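Local structure of transcriptional regulator, TetR family (Marinobacter aquaeolei, 3NNR) at residues A[59-64]-A[120-125]; A[52-57]-A[113-118]. The protein probably binds DNA as a TetR-family transcriptional regulator, a two-chain, all-helical protein with a predicted helix-turn-helix motif near its N-terminus. All blocks are in the same frame, centred on the assembly; numbering follows the deposited sequence.

Contact 1 of 2, residues A[59-64]-A[120-125]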
loop_
_atom_site.group_PDB
_atom_site.type_symbol
_atom_site.label_atom_id
_atom_site.label_comp_id
_atom_site.label_asym_id
_atom_site.label_seq_id
_atom_site.Cartn_x
_atom_site.Cartn_y
_atom_site.Cartn_z
ATOM N N GLU A 59 21.095 3.686 -4.455
ATOM C CA GLU A 59 21.450 2.458 -5.190
ATOM C C GLU A 59 20.172 1.812 -5.752
ATOM O O GLU A 59 20.206 1.317 -6.859
ATOM C CB GLU A 59 22.224 1.407 -4.363
ATOM C CG GLU A 59 23.576 1.827 -3.693
ATOM C CD GLU A 59 24.676 2.314 -4.655
ATOM O OE1 GLU A 59 24.726 1.846 -5.824
ATOM O OE2 GLU A 59 25.514 3.160 -4.216
ATOM N N TYR A 60 19.084 1.807 -4.978
ATOM C CA TYR A 60 17.768 1.263 -5.395
ATOM C C TYR A 60 17.229 2.082 -6.567
ATOM O O TYR A 60 16.839 1.517 -7.581
ATOM C CB TYR A 60 16.775 1.270 -4.218
ATOM C CG TYR A 60 15.336 0.820 -4.515
ATOM C CD1 TYR A 60 15.027 -0.472 -4.992
ATOM C CD2 TYR A 60 14.284 1.672 -4.294
ATOM C CE1 TYR A 60 13.667 -0.863 -5.265
ATOM C CE2 TYR A 60 12.988 1.303 -4.551
ATOM C CZ TYR A 60 12.667 0.044 -5.027
ATOM O OH TYR A 60 11.310 -0.197 -5.223
ATOM N N GLU A 61 17.264 3.403 -6.418
ATOM C CA GLU A 61 16.862 4.363 -7.453
ATOM C C GLU A 61 17.612 4.087 -8.769
ATOM O O GLU A 61 16.986 3.974 -9.823
ATOM C CB GLU A 61 17.143 5.788 -6.952
ATOM C CG GLU A 61 16.644 6.926 -7.832
ATOM C CD GLU A 61 17.097 8.304 -7.373
ATOM O OE1 GLU A 61 18.248 8.472 -6.883
ATOM O OE2 GLU A 61 16.297 9.239 -7.568
ATOM N N LYS A 62 18.938 3.949 -8.703
ATOM C CA LYS A 62 19.751 3.640 -9.902
ATOM C C LYS A 62 19.353 2.322 -10.538
ATOM O O LYS A 62 19.327 2.210 -11.760
ATOM C CB LYS A 62 21.257 3.586 -9.597
ATOM C CG LYS A 62 21.950 4.943 -9.483
ATOM C CD LYS A 62 23.420 4.816 -8.970
ATOM C CE LYS A 62 23.978 6.182 -8.503
ATOM N NZ LYS A 62 25.009 6.065 -7.421
ATOM N N LEU A 63 19.037 1.340 -9.704
ATOM C CA LEU A 63 18.680 -0.000 -10.162
ATOM C C LEU A 63 17.359 0.018 -10.918
ATOM O O LEU A 63 17.284 -0.447 -12.049
ATOM C CB LEU A 63 18.568 -0.969 -8.973
ATOM C CG LEU A 63 18.733 -2.452 -9.271
ATOM C CD1 LEU A 63 20.224 -2.693 -9.503
ATOM C CD2 LEU A 63 18.169 -3.347 -8.144
ATOM N N VAL A 64 16.339 0.606 -10.303
ATOM C CA VAL A 64 14.997 0.664 -10.895
ATOM C C VAL A 64 14.993 1.507 -12.184
ATOM O O VAL A 64 14.412 1.080 -13.193
ATOM C CB VAL A 64 13.973 1.129 -9.869
ATOM C CG1 VAL A 64 12.612 1.316 -10.501
ATOM C CG2 VAL A 64 13.934 0.119 -8.694
ATOM N N THR A 120 9.241 8.543 -7.973
ATOM C CA THR A 120 7.862 8.079 -8.145
ATOM C C THR A 120 7.280 8.591 -9.480
ATOM O O THR A 120 6.695 7.793 -10.230
ATOM C CB THR A 120 7.049 8.410 -6.895
ATOM O OG1 THR A 120 7.613 7.637 -5.835
ATOM C CG2 THR A 120 5.516 8.082 -7.035
ATOM N N ASN A 121 7.515 9.867 -9.817
ATOM C CA ASN A 121 7.081 10.418 -11.116
ATOM C C ASN A 121 7.753 9.745 -12.326
ATOM O O ASN A 121 7.086 9.529 -13.341
ATOM C CB ASN A 121 7.252 11.938 -11.186
ATOM C CG ASN A 121 6.300 12.704 -10.228
ATOM O OD1 ASN A 121 5.538 12.123 -9.459
ATOM N ND2 ASN A 121 6.369 14.021 -10.288
ATOM N N ARG A 122 9.046 9.422 -12.215
ATOM C CA ARG A 122 9.777 8.685 -13.261
ATOM C C ARG A 122 9.174 7.288 -13.437
ATOM O O ARG A 122 8.927 6.847 -14.576
ATOM C CB ARG A 122 11.283 8.568 -12.954
ATOM C CG ARG A 122 12.105 9.788 -13.369
ATOM C CD ARG A 122 13.621 9.685 -13.087
ATOM N NE ARG A 122 13.942 10.261 -11.777
ATOM C CZ ARG A 122 14.558 9.667 -10.750
ATOM N NH1 ARG A 122 15.048 8.438 -10.832
ATOM N NH2 ARG A 122 14.733 10.354 -9.611
ATOM N N CYS A 123 8.941 6.607 -12.314
ATOM C CA CYS A 123 8.350 5.270 -12.343
ATOM C C CYS A 123 6.957 5.299 -12.987
ATOM O O CYS A 123 6.700 4.530 -13.923
ATOM C CB CYS A 123 8.324 4.637 -10.951
ATOM S SG CYS A 123 9.986 4.267 -10.324
ATOM N N LEU A 124 6.118 6.236 -12.544
ATOM C CA LEU A 124 4.780 6.445 -13.121
ATOM C C LEU A 124 4.855 6.773 -14.610
ATOM O O LEU A 124 4.031 6.290 -15.384
ATOM C CB LEU A 124 4.019 7.576 -12.404
ATOM C CG LEU A 124 3.529 7.352 -10.981
ATOM C CD1 LEU A 124 3.015 8.675 -10.427
ATOM C CD2 LEU A 124 2.440 6.287 -10.985
ATOM N N ALA A 125 5.817 7.620 -14.990
ATOM C CA ALA A 125 6.041 7.977 -16.388
ATOM C C ALA A 125 6.535 6.770 -17.223
ATOM O O ALA A 125 6.353 6.751 -18.442
ATOM C CB ALA A 125 7.024 9.154 -16.487
#
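R122 and E61 reach for each other between two helices and form a salt bridge, NH2 of R122 lying 2.8 Å from OE2 of E61. The N-H points almost straight at the oxygen, at 170°, and that oxygen sits at the edge of the guanidinium, close to its plane. On the glutamate the bond is less regular: OE2 is met on its anti side, with the donor tilted out of the carboxylate plane, and the two flat groups are turned 46° apart. CG of E61 also lies 3.7 Å from NH1 of R122. Beside this polar pair, one residue further along helix 110-136, CG1 of V64 stands 4.0 Å from SG of C123. Helix 49-67, which in TetR-family proteins leads from the DNA-binding domain into the regulatory domain, here runs beside helix 110-136 of that second domain. Long chains suit the polar pair, whose CA atoms, of E61 and R122, are 10.1 Å apart; where the backbones come closer, 8.2 Å between the CA atoms of V64 and C123, a valine and a cysteine are long enough. E61 gains its reach from an extended chain with CG anti to the backbone N (chi1 -173°). The stronger partner of R122 is D65, one turn beyond E61, which takes NH1 in a salt bridge and so holds the guanidinium between two acids; F119 packs against both E61 and V64.

Contact 2 of 2, residues A[52-57]-A[113-118]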
loop_
_atom_site.group_PDB
_atom_site.type_symbol
_atom_site.label_atom_id
_atom_site.label_comp_id
_atom_site.label_asym_id
_atom_site.label_seq_id
_atom_site.Cartn_x
_atom_site.Cartn_y
_atom_site.Cartn_z
ATOM N N ILE A 52 23.267 6.691 5.758
ATOM C CA ILE A 52 23.337 5.302 5.302
ATOM C C ILE A 52 22.115 5.043 4.444
ATOM O O ILE A 52 22.241 4.642 3.287
ATOM C CB ILE A 52 23.429 4.253 6.456
ATOM C CG1 ILE A 52 24.749 4.446 7.240
ATOM C CG2 ILE A 52 23.435 2.837 5.900
ATOM C CD1 ILE A 52 24.924 3.504 8.484
ATOM N N ILE A 53 20.943 5.349 4.997
ATOM C CA ILE A 53 19.671 5.100 4.318
ATOM C C ILE A 53 19.586 5.817 2.962
ATOM O O ILE A 53 19.155 5.207 1.968
ATOM C CB ILE A 53 18.488 5.490 5.212
ATOM C CG1 ILE A 53 18.411 4.566 6.437
ATOM C CG2 ILE A 53 17.145 5.399 4.437
ATOM C CD1 ILE A 53 17.435 5.073 7.500
ATOM N N TYR A 54 20.024 7.079 2.910
ATOM C CA TYR A 54 19.953 7.855 1.669
ATOM C C TYR A 54 20.767 7.186 0.564
ATOM O O TYR A 54 20.291 7.020 -0.564
ATOM C CB TYR A 54 20.444 9.275 1.875
ATOM C CG TYR A 54 20.345 10.180 0.662
ATOM C CD1 TYR A 54 19.116 10.415 0.057
ATOM C CD2 TYR A 54 21.445 10.902 0.191
ATOM C CE1 TYR A 54 18.980 11.277 -1.038
ATOM C CE2 TYR A 54 21.320 11.808 -0.922
ATOM C CZ TYR A 54 20.081 11.979 -1.517
ATOM O OH TYR A 54 19.913 12.807 -2.587
ATOM N N GLU A 55 21.986 6.787 0.899
ATOM C CA GLU A 55 22.851 6.130 -0.083
ATOM C C GLU A 55 22.320 4.764 -0.518
ATOM O O GLU A 55 22.417 4.425 -1.686
ATOM C CB GLU A 55 24.293 6.054 0.398
ATOM C CG GLU A 55 25.232 5.518 -0.749
ATOM C CD GLU A 55 26.642 6.013 -0.694
ATOM O OE1 GLU A 55 26.869 7.022 0.028
ATOM O OE2 GLU A 55 27.514 5.414 -1.398
ATOM N N ILE A 56 21.737 3.999 0.399
ATOM C CA ILE A 56 21.078 2.752 0.032
ATOM C C ILE A 56 19.945 3.055 -0.971
ATOM O O ILE A 56 19.841 2.389 -2.006
ATOM C CB ILE A 56 20.500 2.020 1.241
ATOM C CG1 ILE A 56 21.622 1.463 2.140
ATOM C CG2 ILE A 56 19.594 0.901 0.780
ATOM C CD1 ILE A 56 21.116 0.873 3.522
ATOM N N PHE A 57 19.111 4.045 -0.658
ATOM C CA PHE A 57 18.053 4.459 -1.582
ATOM C C PHE A 57 18.599 4.849 -2.963
ATOM O O PHE A 57 18.037 4.463 -3.995
ATOM C CB PHE A 57 17.227 5.626 -1.044
ATOM C CG PHE A 57 16.371 6.254 -2.090
ATOM C CD1 PHE A 57 15.203 5.624 -2.502
ATOM C CD2 PHE A 57 16.748 7.420 -2.705
ATOM C CE1 PHE A 57 14.427 6.164 -3.498
ATOM C CE2 PHE A 57 15.977 7.962 -3.714
ATOM C CZ PHE A 57 14.809 7.328 -4.101
ATOM N N ARG A 113 12.947 12.613 0.766
ATOM C CA ARG A 113 11.573 12.988 0.419
ATOM C C ARG A 113 11.525 13.602 -0.977
ATOM O O ARG A 113 10.704 13.208 -1.804
ATOM C CB ARG A 113 11.052 14.011 1.446
ATOM C CG ARG A 113 9.580 14.425 1.360
ATOM C CD ARG A 113 9.375 15.700 2.229
ATOM N NE ARG A 113 9.909 15.541 3.599
ATOM C CZ ARG A 113 10.356 16.523 4.410
ATOM N NH1 ARG A 113 10.383 17.824 4.037
ATOM N NH2 ARG A 113 10.817 16.194 5.626
ATOM N N GLN A 114 12.421 14.553 -1.236
ATOM C CA GLN A 114 12.502 15.212 -2.548
ATOM C C GLN A 114 12.791 14.159 -3.638
ATOM O O GLN A 114 11.953 13.952 -4.525
ATOM C CB GLN A 114 13.537 16.355 -2.513
ATOM C CG GLN A 114 13.882 17.076 -3.831
ATOM C CD GLN A 114 12.750 17.922 -4.397
ATOM O OE1 GLN A 114 12.914 19.130 -4.536
ATOM N NE2 GLN A 114 11.599 17.302 -4.720
ATOM N N ASP A 115 13.905 13.439 -3.508
ATOM C CA ASP A 115 14.292 12.410 -4.495
ATOM C C ASP A 115 13.194 11.338 -4.710
ATOM O O ASP A 115 12.876 11.017 -5.852
ATOM C CB ASP A 115 15.616 11.724 -4.104
ATOM C CG ASP A 115 16.810 12.674 -4.068
ATOM O OD1 ASP A 115 16.655 13.921 -4.156
ATOM O OD2 ASP A 115 17.926 12.138 -3.953
ATOM N N TYR A 116 12.593 10.837 -3.630
ATOM C CA TYR A 116 11.528 9.815 -3.747
ATOM C C TYR A 116 10.292 10.302 -4.522
ATOM O O TYR A 116 9.758 9.548 -5.353
ATOM C CB TYR A 116 11.096 9.222 -2.390
ATOM C CG TYR A 116 10.219 7.994 -2.578
ATOM C CD1 TYR A 116 10.744 6.851 -3.134
ATOM C CD2 TYR A 116 8.859 7.990 -2.250
ATOM C CE1 TYR A 116 9.971 5.721 -3.355
ATOM C CE2 TYR A 116 8.059 6.836 -2.465
ATOM C CZ TYR A 116 8.648 5.705 -3.016
ATOM O OH TYR A 116 7.974 4.527 -3.281
ATOM N N ARG A 117 9.864 11.542 -4.273
ATOM C CA ARG A 117 8.752 12.173 -5.026
ATOM C C ARG A 117 9.116 12.129 -6.519
ATOM O O ARG A 117 8.328 11.670 -7.327
ATOM C CB ARG A 117 8.486 13.637 -4.550
ATOM C CG ARG A 117 7.369 14.499 -5.289
ATOM C CD ARG A 117 7.475 16.062 -5.036
ATOM N N GLU A 118 10.330 12.554 -6.859
ATOM C CA GLU A 118 10.781 12.628 -8.263
ATOM C C GLU A 118 10.938 11.263 -8.929
ATOM O O GLU A 118 10.646 11.109 -10.120
ATOM C CB GLU A 118 12.071 13.436 -8.373
ATOM C CG GLU A 118 11.847 14.901 -8.083
ATOM C CD GLU A 118 13.110 15.745 -8.237
ATOM O OE1 GLU A 118 14.208 15.325 -7.764
ATOM O OE2 GLU A 118 12.985 16.851 -8.820
#
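The hydroxyl of Y54 donates a hydrogen bond to D115, its OH lying 2.5 Å from OD2, a short distance that is best not over-interpreted. It joins helix 49-67, the link between the N-terminal DNA-binding domain and the regulatory domain of the TetR fold, to helix 110-136 of the latter. The two segments run nearly parallel, at 19°, with axes 11.4 Å apart, a wide spacing that large aromatic side chains can span. The first bond of the Y54 side chain does not aim at the other helix, but with CG anti to the backbone N (chi1 -177°) the long ring carries the hydroxyl over to the aspartate. OD2 receives it on the syn side, 30° out of the carboxylate plane, and lies at the edge of the phenol ring. R111 makes a cation-pi contact with the ring of the same tyrosine. One turn along the helix, F57 points toward the other segment, and its apolar ring packs against D115 and Y116, as suits a buried place. Its CE2 lies 3.8 Å from CB of D115, so the aspartate offers its methylene to one aromatic and its carboxylate to another. F98 meets the rings of both F57 and Y116, the latter edge-to-face, while T168 of the second subunit packs on Y116. Between these two aromatics, F57 and Y116, which cross at about a right angle, CE1 of F57 approaches the edge of the Y116 ring at CD1, 3.8 Å away.

Both contacts, partly buried, join helix 49-67 to helix 110-136, and their centres are about 11 Å apart. Contact 2 lies nearer the DNA-binding end and buries more surface, 181 Å² against 130 Å²; its aromatics meet further aromatic and aliphatic residues. Contact 1, closer to the centre of the chain, includes an exposed arginine and is led by a salt bridge, with a smaller apolar share from V64 and C123. Contact 2 pairs a neutral hydroxyl with an acid. They adjoin at D115, whose O packs 4.2 Å from OE2 of E61 and from NH2 of R122. Y116 and C123 approach an unidentified bound molecule, probably from the crystallisation liquor, though such molecules often mark pockets.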